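Local coordinates for type 4 fimbrial biogenesis protein PilF (Pseudomonas aeruginosa, PDB 2HO1), which is an outer-membrane lipoprotein needed to localise PilQ to the outer membrane and assemble it into the dodecameric secretin of the type IV pilus, at residues A90-R95 and N110-L115; L60-L64 and A76-F81. One frame throughout, in Å; residues are numbered along the deposited sequence. Where two conformers were deposited one is given.

How the contacts relate
Both contacts join helices that follow one another in the TPR superhelix, and they come in series along the chain: contact 2 closes before contact 1 opens, with their centres about 13 Å apart on the same side of the chain's centre. In each, the two helices run nearly antiparallel. What couples them is the packing of helix 71-83 on helix 87-100, which places 76-81 directly against 90-95. Ala90 CB lies 3.5 Å from Ala78 O, and Glu93 CB is 3.6 Å from Ala78 CB. Contact 1 adds a buried aromatic cluster with a polar edge, whereas contact 2 is mainly aliphatic packing, with no hydrogen bond across it.

Contact 1 of 2, residues A90-R95 and N110-L115; sequences ADEEYR and NYGGFL
Helices 90-95 and 110-115 run nearly antiparallel, their axes at 154° and 10.6 Å apart at closest approach, with Tyr94 and Tyr111 nearest in the backbone. The two tyrosine rings are inclined by only 23° but displaced, centroids 5.0 Å apart, with little of one over the other. One face of each instead takes a carbon of the partner residue in a CH-pi contact: Tyr94 CB sits 3.7 Å from the Tyr111 centroid, Tyr111 CA 3.8 Å from that of Tyr94. Phe114 completes the aromatic cluster, its CB 3.6 Å from Tyr94 CE2, while its ring reaches Ala90.

With CG anti to the backbone N (chi1 -175°), the Tyr111 ring swings its hydroxyl across to Asp91 OD1, donating at 2.6 Å from above the carboxylate plane. Asp91 OD2 takes a 2.8 Å salt bridge from Arg95 NE, and the Arg95 guanidinium lays one face over Tyr111 OH without bonding to it. Arg120 forms another salt bridge with Asp91, at OD1.

The contact joins helices probably belonging to TPR 2 and TPR 3, packed as successive helices of a TPR superhelix. The Tyr94 hydroxyl bonds to Gln82 of helix 71-83, while helix 121-131 lies against Tyr111 and Leu115.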
loop_
_atom_site.group_PDB
_atom_site.type_symbol
_atom_site.label_atom_id
_atom_site.label_comp_id
_atom_site.label_asym_id
_atom_site.label_seq_id
_atom_site.Cartn_x
_atom_site.Cartn_y
_atom_site.Cartn_z
ATOM N N ALA A 90 -16.072 -16.093 10.572
ATOM C CA ALA A 90 -15.986 -14.948 9.665
ATOM C C ALA A 90 -14.629 -14.964 8.950
ATOM O O ALA A 90 -14.577 -14.850 7.729
ATOM C CB ALA A 90 -16.176 -13.637 10.443
ATOM N N ASP A 91 -13.546 -15.144 9.716
ATOM C CA ASP A 91 -12.193 -15.188 9.172
ATOM C C ASP A 91 -12.069 -16.270 8.096
ATOM O O ASP A 91 -11.490 -16.055 7.011
ATOM C CB ASP A 91 -11.155 -15.480 10.274
ATOM C CG ASP A 91 -9.734 -15.310 9.778
ATOM O OD1 ASP A 91 -9.252 -14.161 9.797
ATOM O OD2 ASP A 91 -9.112 -16.303 9.340
ATOM N N GLU A 92 -12.604 -17.448 8.395
ATOM C CA GLU A 92 -12.540 -18.538 7.424
ATOM C C GLU A 92 -13.304 -18.201 6.116
ATOM O O GLU A 92 -12.893 -18.601 5.015
ATOM C CB GLU A 92 -13.139 -19.798 8.028
ATOM C CG GLU A 92 -13.115 -21.001 7.112
ATOM C CD GLU A 92 -13.685 -22.215 7.809
ATOM O OE1 GLU A 92 -14.906 -22.427 7.760
ATOM O OE2 GLU A 92 -12.902 -22.939 8.440
ATOM N N GLU A 93 -14.425 -17.506 6.240
ATOM C CA GLU A 93 -15.193 -17.164 5.054
ATOM C C GLU A 93 -14.507 -16.041 4.274
ATOM O O GLU A 93 -14.543 -16.028 3.054
ATOM C CB GLU A 93 -16.610 -16.773 5.432
ATOM C CG GLU A 93 -17.520 -17.967 5.768
ATOM C CD GLU A 93 -17.592 -18.996 4.641
ATOM O OE1 GLU A 93 -17.790 -18.610 3.462
ATOM O OE2 GLU A 93 -17.466 -20.203 4.933
ATOM N N TYR A 94 -13.918 -15.079 4.984
ATOM C CA TYR A 94 -13.164 -14.024 4.328
ATOM C C TYR A 94 -12.007 -14.617 3.537
ATOM O O TYR A 94 -11.739 -14.202 2.415
ATOM C CB TYR A 94 -12.661 -12.998 5.343
ATOM C CG TYR A 94 -13.618 -11.852 5.592
ATOM C CD1 TYR A 94 -14.154 -11.128 4.538
ATOM C CD2 TYR A 94 -13.982 -11.494 6.882
ATOM C CE1 TYR A 94 -15.026 -10.083 4.761
ATOM C CE2 TYR A 94 -14.852 -10.451 7.114
ATOM C CZ TYR A 94 -15.371 -9.747 6.050
ATOM O OH TYR A 94 -16.237 -8.706 6.277
ATOM N N ARG A 95 -11.336 -15.612 4.107
ATOM C CA ARG A 95 -10.229 -16.243 3.408
ATOM C C ARG A 95 -10.689 -17.060 2.212
ATOM O O ARG A 95 -10.008 -17.085 1.193
ATOM C CB ARG A 95 -9.399 -17.109 4.362
ATOM C CG ARG A 95 -8.619 -16.303 5.368
ATOM C CD ARG A 95 -7.722 -17.242 6.127
ATOM N NE ARG A 95 -7.198 -16.728 7.381
ATOM C CZ ARG A 95 -6.203 -15.849 7.502
ATOM N NH1 ARG A 95 -5.605 -15.339 6.421
ATOM N NH2 ARG A 95 -5.764 -15.520 8.718
ATOM N N ASN A 110 -13.355 -5.136 3.261
ATOM C CA ASN A 110 -14.248 -5.637 4.293
ATOM C C ASN A 110 -13.443 -6.508 5.287
ATOM O O ASN A 110 -13.642 -6.420 6.503
ATOM C CB ASN A 110 -15.363 -6.485 3.679
ATOM C CG ASN A 110 -16.415 -5.636 2.928
ATOM O OD1 ASN A 110 -16.485 -4.433 3.108
ATOM N ND2 ASN A 110 -17.226 -6.276 2.106
ATOM N N TYR A 111 -12.555 -7.355 4.767
ATOM C CA TYR A 111 -11.745 -8.204 5.627
ATOM C C TYR A 111 -10.775 -7.368 6.496
ATOM O O TYR A 111 -10.650 -7.600 7.716
ATOM C CB TYR A 111 -11.006 -9.258 4.779
ATOM C CG TYR A 111 -10.207 -10.316 5.568
ATOM C CD1 TYR A 111 -10.606 -10.730 6.858
ATOM C CD2 TYR A 111 -9.098 -10.946 4.990
ATOM C CE1 TYR A 111 -9.909 -11.749 7.536
ATOM C CE2 TYR A 111 -8.403 -11.965 5.653
ATOM C CZ TYR A 111 -8.813 -12.360 6.933
ATOM O OH TYR A 111 -8.065 -13.312 7.612
ATOM N N GLY A 112 -10.101 -6.389 5.894
ATOM C CA GLY A 112 -9.210 -5.552 6.679
ATOM C C GLY A 112 -9.960 -4.782 7.755
ATOM O O GLY A 112 -9.417 -4.498 8.864
ATOM N N GLY A 113 -11.207 -4.428 7.434
ATOM C CA GLY A 113 -12.049 -3.731 8.406
ATOM C C GLY A 113 -12.318 -4.713 9.568
ATOM O O GLY A 113 -12.274 -4.347 10.748
ATOM N N PHE A 114 -12.578 -5.969 9.214
ATOM C CA PHE A 114 -12.843 -7.038 10.203
ATOM C C PHE A 114 -11.583 -7.196 11.071
ATOM O O PHE A 114 -11.655 -7.190 12.316
ATOM C CB PHE A 114 -13.152 -8.357 9.480
ATOM C CG PHE A 114 -13.112 -9.574 10.382
ATOM C CD1 PHE A 114 -14.082 -9.762 11.373
ATOM C CD2 PHE A 114 -12.085 -10.508 10.267
ATOM C CE1 PHE A 114 -14.031 -10.878 12.240
ATOM C CE2 PHE A 114 -12.016 -11.610 11.117
ATOM C CZ PHE A 114 -12.994 -11.799 12.108
ATOM N N LEU A 115 -10.432 -7.321 10.411
ATOM C CA LEU A 115 -9.166 -7.478 11.122
ATOM C C LEU A 115 -8.915 -6.344 12.104
ATOM O O LEU A 115 -8.413 -6.580 13.206
ATOM C CB LEU A 115 -8.000 -7.625 10.141
ATOM C CG LEU A 115 -8.078 -8.944 9.367
ATOM C CD1 LEU A 115 -7.110 -8.897 8.183
ATOM C CD2 LEU A 115 -7.787 -10.139 10.314
#

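Contact 2 of 2, residues L60-L64 and A76-F81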
loop_
_atom_site.group_PDB
_atom_site.type_symbol
_atom_site.label_atom_id
_atom_site.label_comp_id
_atom_site.label_asym_id
_atom_site.label_seq_id
_atom_site.Cartn_x
_atom_site.Cartn_y
_atom_site.Cartn_z
ATOM N N LEU A 60 -27.708 -17.548 1.082
ATOM C CA LEU A 60 -26.276 -17.642 0.817
ATOM C C LEU A 60 -25.778 -19.090 0.706
ATOM O O LEU A 60 -24.871 -19.375 -0.067
ATOM C CB LEU A 60 -25.486 -16.844 1.876
ATOM C CG LEU A 60 -25.830 -15.339 1.916
ATOM C CD1 LEU A 60 -25.103 -14.696 3.072
ATOM C CD2 LEU A 60 -25.444 -14.646 0.588
ATOM N N ARG A 61 -26.368 -20.024 1.439
ATOM C CA ARG A 61 -25.893 -21.395 1.290
ATOM C C ARG A 61 -26.361 -21.910 -0.060
ATOM O O ARG A 61 -25.672 -22.724 -0.685
ATOM C CB ARG A 61 -26.415 -22.307 2.397
ATOM C CG ARG A 61 -26.257 -21.762 3.796
ATOM C CD ARG A 61 -24.943 -22.099 4.518
ATOM N NE ARG A 61 -25.142 -21.824 5.949
ATOM C CZ ARG A 61 -24.208 -21.836 6.896
ATOM N NH1 ARG A 61 -22.941 -22.095 6.606
ATOM N NH2 ARG A 61 -24.557 -21.569 8.148
ATOM N N LYS A 62 -27.523 -21.437 -0.522
ATOM C CA LYS A 62 -28.031 -21.870 -1.827
ATOM C C LYS A 62 -27.069 -21.377 -2.892
ATOM O O LYS A 62 -26.681 -22.122 -3.785
ATOM C CB LYS A 62 -29.435 -21.318 -2.104
ATOM C CG LYS A 62 -30.535 -21.957 -1.275
ATOM C CD LYS A 62 -31.919 -21.413 -1.660
ATOM C CE LYS A 62 -33.015 -21.977 -0.749
ATOM N NZ LYS A 62 -34.359 -21.344 -1.005
ATOM N N ALA A 63 -26.679 -20.112 -2.800
ATOM C CA ALA A 63 -25.719 -19.573 -3.758
ATOM C C ALA A 63 -24.468 -20.451 -3.770
ATOM O O ALA A 63 -23.942 -20.789 -4.836
ATOM C CB ALA A 63 -25.343 -18.171 -3.393
ATOM N N LEU A 64 -23.999 -20.817 -2.580
ATOM C CA LEU A 64 -22.814 -21.652 -2.460
ATOM C C LEU A 64 -23.014 -23.100 -2.927
ATOM O O LEU A 64 -22.061 -23.737 -3.361
ATOM C CB LEU A 64 -22.285 -21.616 -1.013
ATOM C CG LEU A 64 -21.555 -20.304 -0.666
ATOM C CD1 LEU A 64 -21.276 -20.224 0.843
ATOM C CD2 LEU A 64 -20.261 -20.207 -1.484
ATOM N N ALA A 76 -20.249 -12.474 1.701
ATOM C CA ALA A 76 -21.481 -12.099 2.377
ATOM C C ALA A 76 -21.657 -12.952 3.637
ATOM O O ALA A 76 -22.039 -12.449 4.698
ATOM C CB ALA A 76 -22.678 -12.297 1.425
ATOM N N LEU A 77 -21.402 -14.249 3.517
ATOM C CA LEU A 77 -21.515 -15.139 4.674
ATOM C C LEU A 77 -20.536 -14.650 5.757
ATOM O O LEU A 77 -20.854 -14.673 6.937
ATOM C CB LEU A 77 -21.217 -16.578 4.251
ATOM C CG LEU A 77 -21.593 -17.731 5.193
ATOM C CD1 LEU A 77 -23.079 -17.664 5.602
ATOM C CD2 LEU A 77 -21.306 -19.042 4.447
ATOM N N ALA A 78 -19.351 -14.190 5.338
ATOM C CA ALA A 78 -18.357 -13.637 6.243
ATOM C C ALA A 78 -18.894 -12.490 7.090
ATOM O O ALA A 78 -18.606 -12.420 8.282
ATOM C CB ALA A 78 -17.115 -13.207 5.481
ATOM N N VAL A 79 -19.684 -11.594 6.494
ATOM C CA VAL A 79 -20.210 -10.505 7.299
ATOM C C VAL A 79 -21.386 -11.005 8.143
ATOM O O VAL A 79 -21.715 -10.401 9.165
ATOM C CB VAL A 79 -20.642 -9.293 6.440
ATOM C CG1 VAL A 79 -19.558 -8.962 5.409
ATOM C CG2 VAL A 79 -21.966 -9.566 5.795
ATOM N N VAL A 80 -22.025 -12.094 7.717
ATOM C CA VAL A 80 -23.129 -12.640 8.509
ATOM C C VAL A 80 -22.461 -13.063 9.830
ATOM O O VAL A 80 -22.875 -12.631 10.890
ATOM C CB VAL A 80 -23.808 -13.886 7.892
ATOM C CG1 VAL A 80 -24.688 -14.572 8.971
ATOM C CG2 VAL A 80 -24.694 -13.488 6.684
ATOM N N PHE A 81 -21.411 -13.872 9.750
ATOM C CA PHE A 81 -20.692 -14.346 10.934
ATOM C C PHE A 81 -20.071 -13.218 11.760
ATOM O O PHE A 81 -20.097 -13.249 12.987
ATOM C CB PHE A 81 -19.602 -15.342 10.536
ATOM C CG PHE A 81 -20.128 -16.658 10.049
ATOM C CD1 PHE A 81 -21.120 -17.325 10.743
ATOM C CD2 PHE A 81 -19.622 -17.236 8.901
ATOM C CE1 PHE A 81 -21.602 -18.537 10.296
ATOM C CE2 PHE A 81 -20.100 -18.448 8.451
ATOM C CZ PHE A 81 -21.091 -19.099 9.149
#
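Leu60 pushes its two methyls into helix 76-81, and this is where the contact is tight. CD2 rests 3.7 Å from Ala76 CB, while CD1 lies 3.8 Å from Val80 CG2 and equally near the backbone N of Leu77. The isobutyl end thus fits between residues one helical turn apart, with Leu77 alongside. Its CG stands anti to the carbonyl carbon (chi1 -60°), and the nearly straight second torsion carries CD1 farther out across the interface. Val80 meets it with the CG2 branch.

The next turn of the first helix brings in Leu64, whose CD1 touches Leu77 CD2 at 3.8 Å as the two side chains meet at a slant. Leu77 thus touches both leucines, CD2 facing Leu64 and CD1 facing Leu60, the latter a longer approach of 4.4 Å between the two CD1 atoms.

Helices 57-66 and 71-83 are successive helices of the TPR array, and the short segments are inclined at 148°, antiparallel, with axes 11.3 Å apart. Leu45 and Leu48 of helix 33-49 pack on Ala76 and Val79, so the preceding helix covers another flank of 76-81.

Toward solvent the packing slackens. Arg61 is exposed, and its chain bends at chi2 (-89°) to bring the guanidinium obliquely up to Leu77, where NH1 comes within 4.1 Å of CD2. The same nitrogen approaches the edge of the Phe81 ring, near its plane, 4.3 Å from CZ. Both are loose van der Waals approaches, and lattice packing may influence this end, since Arg61 and Phe81 also touch a crystal neighbour. Lys57 also touches Leu77 and Phe81, and Leu89 of helix 87-100 packs against Phe81.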